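Local coordinates for protein cephalosporin acylase (Bacillus halodurans, PDB 2NLZ) that is probably an Ntn hydrolase of the gamma-glutamyltranspeptidase type that cleaves or transfers acyl groups at amide bonds, perhaps those of cephalosporins, at residues D[252-257]-D[263-268]; D[272-277]-D[327-332]. The protein carries 1 engineered substitution. One frame throughout, in Å; residues are numbered along the deposited sequence.

Interaction 1: D[252-257]-D[263-268]; sequences VEPISI and RVWEIP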
loop_
_atom_site.group_PDB
_atom_site.type_symbol
_atom_site.label_atom_id
_atom_site.label_comp_id
_atom_site.label_asym_id
_atom_site.label_seq_id
_atom_site.Cartn_x
_atom_site.Cartn_y
_atom_site.Cartn_z
ATOM N N VAL D 252 35.400 -29.595 -6.886
ATOM C CA VAL D 252 35.851 -28.605 -7.830
ATOM C C VAL D 252 36.158 -27.335 -7.032
ATOM O O VAL D 252 35.680 -27.175 -5.905
ATOM C CB VAL D 252 34.796 -28.447 -8.972
ATOM C CG1 VAL D 252 33.594 -27.647 -8.514
ATOM C CG2 VAL D 252 35.422 -27.885 -10.249
ATOM N N GLU D 253 36.998 -26.463 -7.585
ATOM C CA GLU D 253 37.475 -25.278 -6.854
ATOM C C GLU D 253 36.581 -24.051 -7.087
ATOM O O GLU D 253 36.502 -23.540 -8.216
ATOM C CB GLU D 253 38.939 -24.975 -7.229
ATOM C CG GLU D 253 39.624 -23.898 -6.372
ATOM C CD GLU D 253 39.863 -24.335 -4.932
ATOM O OE1 GLU D 253 40.188 -25.523 -4.706
ATOM O OE2 GLU D 253 39.730 -23.480 -4.026
ATOM N N PRO D 254 35.909 -23.577 -6.018
ATOM C CA PRO D 254 34.977 -22.435 -6.106
ATOM C C PRO D 254 35.646 -21.141 -6.580
ATOM O O PRO D 254 36.822 -20.890 -6.268
ATOM C CB PRO D 254 34.459 -22.272 -4.673
ATOM C CG PRO D 254 35.434 -22.994 -3.812
ATOM C CD PRO D 254 35.996 -24.111 -4.648
ATOM N N ILE D 255 34.881 -20.351 -7.337
ATOM C CA ILE D 255 35.326 -19.076 -7.902
ATOM C C ILE D 255 34.636 -17.909 -7.204
ATOM O O ILE D 255 33.524 -18.052 -6.682
ATOM C CB ILE D 255 35.038 -19.000 -9.416
ATOM C CG1 ILE D 255 33.586 -19.402 -9.713
ATOM C CG2 ILE D 255 36.040 -19.865 -10.194
ATOM C CD1 ILE D 255 33.160 -19.152 -11.146
ATOM N N SER D 256 35.300 -16.756 -7.198
ATOM C CA SER D 256 34.770 -15.585 -6.509
ATOM C C SER D 256 35.102 -14.243 -7.150
ATOM O O SER D 256 35.812 -14.151 -8.153
ATOM C CB SER D 256 35.215 -15.564 -5.042
ATOM O OG SER D 256 36.580 -15.225 -4.926
ATOM N N ILE D 257 34.568 -13.207 -6.525
ATOM C CA ILE D 257 34.703 -11.837 -6.958
ATOM C C ILE D 257 34.800 -11.048 -5.666
ATOM O O ILE D 257 34.170 -11.423 -4.670
ATOM C CB ILE D 257 33.453 -11.412 -7.795
ATOM C CG1 ILE D 257 33.692 -11.658 -9.292
ATOM C CG2 ILE D 257 33.014 -9.959 -7.511
ATOM C CD1 ILE D 257 35.042 -11.161 -9.815
ATOM N N ARG D 263 33.536 -11.315 -0.434
ATOM C CA ARG D 263 33.744 -12.186 -1.582
ATOM C C ARG D 263 32.509 -13.043 -1.844
ATOM O O ARG D 263 32.010 -13.740 -0.951
ATOM C CB ARG D 263 35.003 -13.043 -1.422
ATOM C CG ARG D 263 36.292 -12.233 -1.391
ATOM C CD ARG D 263 37.484 -13.056 -1.859
ATOM N NE ARG D 263 37.544 -13.187 -3.316
ATOM C CZ ARG D 263 38.196 -12.355 -4.123
ATOM N NH1 ARG D 263 38.848 -11.316 -3.625
ATOM N NH2 ARG D 263 38.195 -12.557 -5.431
ATOM N N VAL D 264 32.018 -12.968 -3.078
ATOM C CA VAL D 264 30.845 -13.718 -3.513
ATOM C C VAL D 264 31.288 -15.001 -4.222
ATOM O O VAL D 264 31.964 -14.949 -5.249
ATOM C CB VAL D 264 29.969 -12.875 -4.456
ATOM C CG1 VAL D 264 28.682 -13.597 -4.768
ATOM C CG2 VAL D 264 29.669 -11.542 -3.831
ATOM N N TRP D 265 30.902 -16.148 -3.669
ATOM C CA TRP D 265 31.354 -17.431 -4.196
ATOM C C TRP D 265 30.284 -18.169 -4.996
ATOM O O TRP D 265 29.103 -18.166 -4.631
ATOM C CB TRP D 265 31.844 -18.322 -3.065
ATOM C CG TRP D 265 32.995 -17.754 -2.338
ATOM C CD1 TRP D 265 32.950 -16.940 -1.251
ATOM C CD2 TRP D 265 34.385 -17.961 -2.631
ATOM N NE1 TRP D 265 34.227 -16.622 -0.842
ATOM C CE2 TRP D 265 35.127 -17.233 -1.673
ATOM C CE3 TRP D 265 35.075 -18.692 -3.608
ATOM C CZ2 TRP D 265 36.529 -17.209 -1.662
ATOM C CZ3 TRP D 265 36.469 -18.663 -3.600
ATOM C CH2 TRP D 265 37.179 -17.924 -2.630
ATOM N N GLU D 266 30.714 -18.786 -6.092
ATOM C CA GLU D 266 29.871 -19.667 -6.868
ATOM C C GLU D 266 30.678 -20.922 -7.240
ATOM O O GLU D 266 31.915 -20.911 -7.201
ATOM C CB GLU D 266 29.410 -18.965 -8.152
ATOM C CG GLU D 266 28.603 -17.682 -7.970
ATOM C CD GLU D 266 27.141 -17.909 -7.601
ATOM O OE1 GLU D 266 26.622 -19.035 -7.798
ATOM O OE2 GLU D 266 26.509 -16.942 -7.120
ATOM N N ILE D 267 29.978 -21.998 -7.587
ATOM C CA ILE D 267 30.579 -23.140 -8.266
ATOM C C ILE D 267 31.054 -22.680 -9.650
ATOM O O ILE D 267 30.331 -21.946 -10.334
ATOM C CB ILE D 267 29.542 -24.276 -8.436
ATOM C CG1 ILE D 267 29.083 -24.812 -7.069
ATOM C CG2 ILE D 267 30.069 -25.392 -9.357
ATOM C CD1 ILE D 267 30.199 -25.308 -6.149
ATOM N N PRO D 268 32.275 -23.086 -10.060
ATOM C CA PRO D 268 32.818 -22.819 -11.399
ATOM C C PRO D 268 32.036 -23.511 -12.516
ATOM O O PRO D 268 31.276 -24.431 -12.238
ATOM C CB PRO D 268 34.234 -23.401 -11.317
ATOM C CG PRO D 268 34.146 -24.420 -10.280
ATOM C CD PRO D 268 33.241 -23.836 -9.243
#

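Interaction 2: D[272-277]-D[327-332]; sequences QGLVAL and QLLSDE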
loop_
_atom_site.group_PDB
_atom_site.type_symbol
_atom_site.label_atom_id
_atom_site.label_comp_id
_atom_site.label_asym_id
_atom_site.label_seq_id
_atom_site.Cartn_x
_atom_site.Cartn_y
_atom_site.Cartn_z
ATOM N N GLN D 272 26.281 -22.215 -13.824
ATOM C CA GLN D 272 26.111 -20.873 -14.407
ATOM C C GLN D 272 26.333 -19.712 -13.430
ATOM O O GLN D 272 26.048 -18.552 -13.762
ATOM C CB GLN D 272 24.739 -20.737 -15.099
ATOM C CG GLN D 272 23.534 -20.614 -14.152
ATOM C CD GLN D 272 22.283 -20.102 -14.838
ATOM O OE1 GLN D 272 21.181 -20.527 -14.520
ATOM N NE2 GLN D 272 22.447 -19.170 -15.764
ATOM N N GLY D 273 26.857 -20.018 -12.242
ATOM C CA GLY D 273 27.103 -19.010 -11.210
ATOM C C GLY D 273 27.996 -17.877 -11.673
ATOM O O GLY D 273 27.899 -16.750 -11.188
ATOM N N LEU D 274 28.871 -18.199 -12.621
ATOM C CA LEU D 274 29.700 -17.244 -13.338
ATOM C C LEU D 274 28.956 -15.942 -13.674
ATOM O O LEU D 274 29.508 -14.853 -13.521
ATOM C CB LEU D 274 30.172 -17.915 -14.632
ATOM C CG LEU D 274 31.384 -17.401 -15.391
ATOM C CD1 LEU D 274 31.076 -16.120 -16.147
ATOM C CD2 LEU D 274 32.494 -17.204 -14.410
ATOM N N VAL D 275 27.710 -16.079 -14.133
ATOM C CA VAL D 275 26.890 -14.953 -14.583
ATOM C C VAL D 275 26.682 -13.944 -13.472
ATOM O O VAL D 275 26.901 -12.753 -13.666
ATOM C CB VAL D 275 25.528 -15.421 -15.138
ATOM C CG1 VAL D 275 24.654 -14.232 -15.491
ATOM C CG2 VAL D 275 25.734 -16.302 -16.361
ATOM N N ALA D 276 26.278 -14.428 -12.305
ATOM C CA ALA D 276 26.130 -13.575 -11.127
ATOM C C ALA D 276 27.408 -12.803 -10.862
ATOM O O ALA D 276 27.385 -11.585 -10.732
ATOM C CB ALA D 276 25.763 -14.409 -9.909
ATOM N N LEU D 277 28.517 -13.539 -10.813
ATOM C CA LEU D 277 29.858 -12.995 -10.584
ATOM C C LEU D 277 30.279 -11.890 -11.569
ATOM O O LEU D 277 30.707 -10.805 -11.162
ATOM C CB LEU D 277 30.870 -14.141 -10.593
ATOM C CG LEU D 277 31.361 -14.673 -9.246
ATOM C CD1 LEU D 277 30.343 -14.523 -8.163
ATOM C CD2 LEU D 277 31.768 -16.117 -9.361
ATOM N N GLN D 327 39.311 -14.714 -17.672
ATOM C CA GLN D 327 39.072 -13.641 -18.634
ATOM C C GLN D 327 37.711 -12.985 -18.430
ATOM O O GLN D 327 37.609 -11.757 -18.468
ATOM C CB GLN D 327 39.188 -14.154 -20.074
ATOM C CG GLN D 327 40.611 -14.319 -20.579
ATOM C CD GLN D 327 40.666 -14.873 -21.994
ATOM O OE1 GLN D 327 39.899 -15.770 -22.354
ATOM N NE2 GLN D 327 41.582 -14.346 -22.803
ATOM N N LEU D 328 36.674 -13.797 -18.207
ATOM C CA LEU D 328 35.316 -13.281 -18.019
ATOM C C LEU D 328 35.184 -12.515 -16.706
ATOM O O LEU D 328 34.386 -11.567 -16.598
ATOM C CB LEU D 328 34.280 -14.406 -18.057
ATOM C CG LEU D 328 34.079 -15.161 -19.371
ATOM C CD1 LEU D 328 33.315 -16.439 -19.106
ATOM C CD2 LEU D 328 33.375 -14.314 -20.432
ATOM N N LEU D 329 35.980 -12.918 -15.719
ATOM C CA LEU D 329 35.893 -12.341 -14.387
ATOM C C LEU D 329 36.912 -11.228 -14.109
ATOM O O LEU D 329 37.052 -10.768 -12.971
ATOM C CB LEU D 329 35.993 -13.456 -13.347
ATOM C CG LEU D 329 34.676 -13.939 -12.722
ATOM C CD1 LEU D 329 33.490 -13.861 -13.682
ATOM C CD2 LEU D 329 34.825 -15.340 -12.130
ATOM N N SER D 330 37.605 -10.790 -15.154
ATOM C CA SER D 330 38.674 -9.805 -15.014
ATOM C C SER D 330 38.129 -8.381 -14.963
ATOM O O SER D 330 37.110 -8.080 -15.593
ATOM C CB SER D 330 39.687 -9.943 -16.157
ATOM O OG SER D 330 39.173 -9.423 -17.372
ATOM N N ASP D 331 38.831 -7.520 -14.218
ATOM C CA ASP D 331 38.461 -6.117 -14.025
ATOM C C ASP D 331 38.422 -5.289 -15.307
ATOM O O ASP D 331 37.582 -4.392 -15.436
ATOM C CB ASP D 331 39.390 -5.443 -13.013
ATOM C CG ASP D 331 39.157 -5.921 -11.595
ATOM O OD1 ASP D 331 38.083 -6.498 -11.313
ATOM O OD2 ASP D 331 40.053 -5.718 -10.753
ATOM N N GLU D 332 39.323 -5.581 -16.248
ATOM C CA GLU D 332 39.366 -4.838 -17.514
ATOM C C GLU D 332 38.257 -5.252 -18.479
ATOM O O GLU D 332 37.810 -4.446 -19.297
ATOM C CB GLU D 332 40.745 -4.904 -18.194
ATOM C CG GLU D 332 41.330 -6.308 -18.387
ATOM C CD GLU D 332 42.321 -6.702 -17.292
ATOM O OE1 GLU D 332 42.009 -6.523 -16.092
ATOM O OE2 GLU D 332 43.416 -7.200 -17.636
#

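Interaction 1: D[252-257]-D[263-268]
The indole of Trp265 takes the CB of Ser256 on one face: that carbon sits 3.4 Å from the centroid of the six-membered ring and only 12° off its normal, a CH-pi contact. At the ring's edge, near its plane, Pro254 O approaches CZ3, while the proline's CB touches CE3 at 3.8 Å. The guanidinium of Arg263 is used differently. Its edge goes to the hydroxyl of Ser256, with NE giving the straighter bond to OG (2.8 Å, 161°) and NH2 a longer, more bent one to the same atom; one of its faces lies against the backbone carbonyl carbon of Ile257. A bend at chi3 (78°) folds the arginine chain back so that both nitrogens meet OG side-on. Beneath these side chains runs a beta hairpin, strands 250-259 and 262-266 being antiparallel neighbours. Ile255 and Glu266 form a hydrogen-bonded pair, Ile255 N reaching Glu266 O and Glu266 N reaching Ile255 O, each at 3.0 Å. Nearer the turn, Val264 N bonds to Ile257 O at 3.1 Å, whereas the return bond from Ile257 N to Val264 O is weak. On the far side of strand 262-266, Arg263 and Trp265 bond through their backbones to Thr427 and Phe425 of strand 424-428. The carboxylate of Glu266 finds its partner outside the hairpin, OE2 bonding to His448 ND1. Past Glu266 the chain continues the contact through Pro268: its CG packs on Val252 CG2 at 3.7 Å, and Ile255 CD1 rests at the same distance from Pro268 CA.

Interaction 2: D[272-277]-D[327-332]
Leu274 divides its two methyls between neighbouring leucines: CD1 meets Leu328 CD1 at 3.7 Å, and CD2 meets Leu329 CD1 at 3.6 Å. With CG anti to the backbone N (chi1 -160°), its side chain reaches across although its CB does not point at the opposing segment. It crosses Leu328 at about a right angle but meets Leu329 at a slant. One turn further along the helix the packing is slacker, Leu277 offering its CB to Leu329 CD1 at 4.1 Å. No hydrogen bond joins the two segments, so side-chain packing carries the contact. In the fold, the first turn of helix 274-283 here meets the short link between helices 325-328 and 331-338, with Leu329 the first residue to leave helical geometry. Ile257 of strand 250-259 touches both Leu277 and Leu329, while Tyr314 of helix 294-314 lies against Leu328. The solvent side is polar: Asp331 and Glu332 are exposed and make no contact with 272-277. Ser330 occupies the N-cap position of helix 331-338; its hydroxyl donates to Gln327 O (3.0 Å), a bond whose donor lies 29° out of the carbonyl plane, and OG also makes a weak bond to Tyr333 N.

In the fold
Followed from the N terminus, the chain first closes interaction 1, a local hairpin in which only five residues separate 252-257 from 263-268. It then passes through a short loop into helix 274-283, where interaction 2 opens. That contact closes a much longer, largely helical excursion of 49 residues, which includes helix 294-314, before 327-332 returns. The two loops are in series and neither nest nor cross, yet their centres lie about 10 Å apart. Helix 274-283 and the turn leading into it join them physically: Leu277 CD1 lies 3.4 Å from Val264 O, and Glu266 CG is 3.4 Å from Gly273 O. Sequential closures thus tie the hairpin strands to the helical layer packed against them.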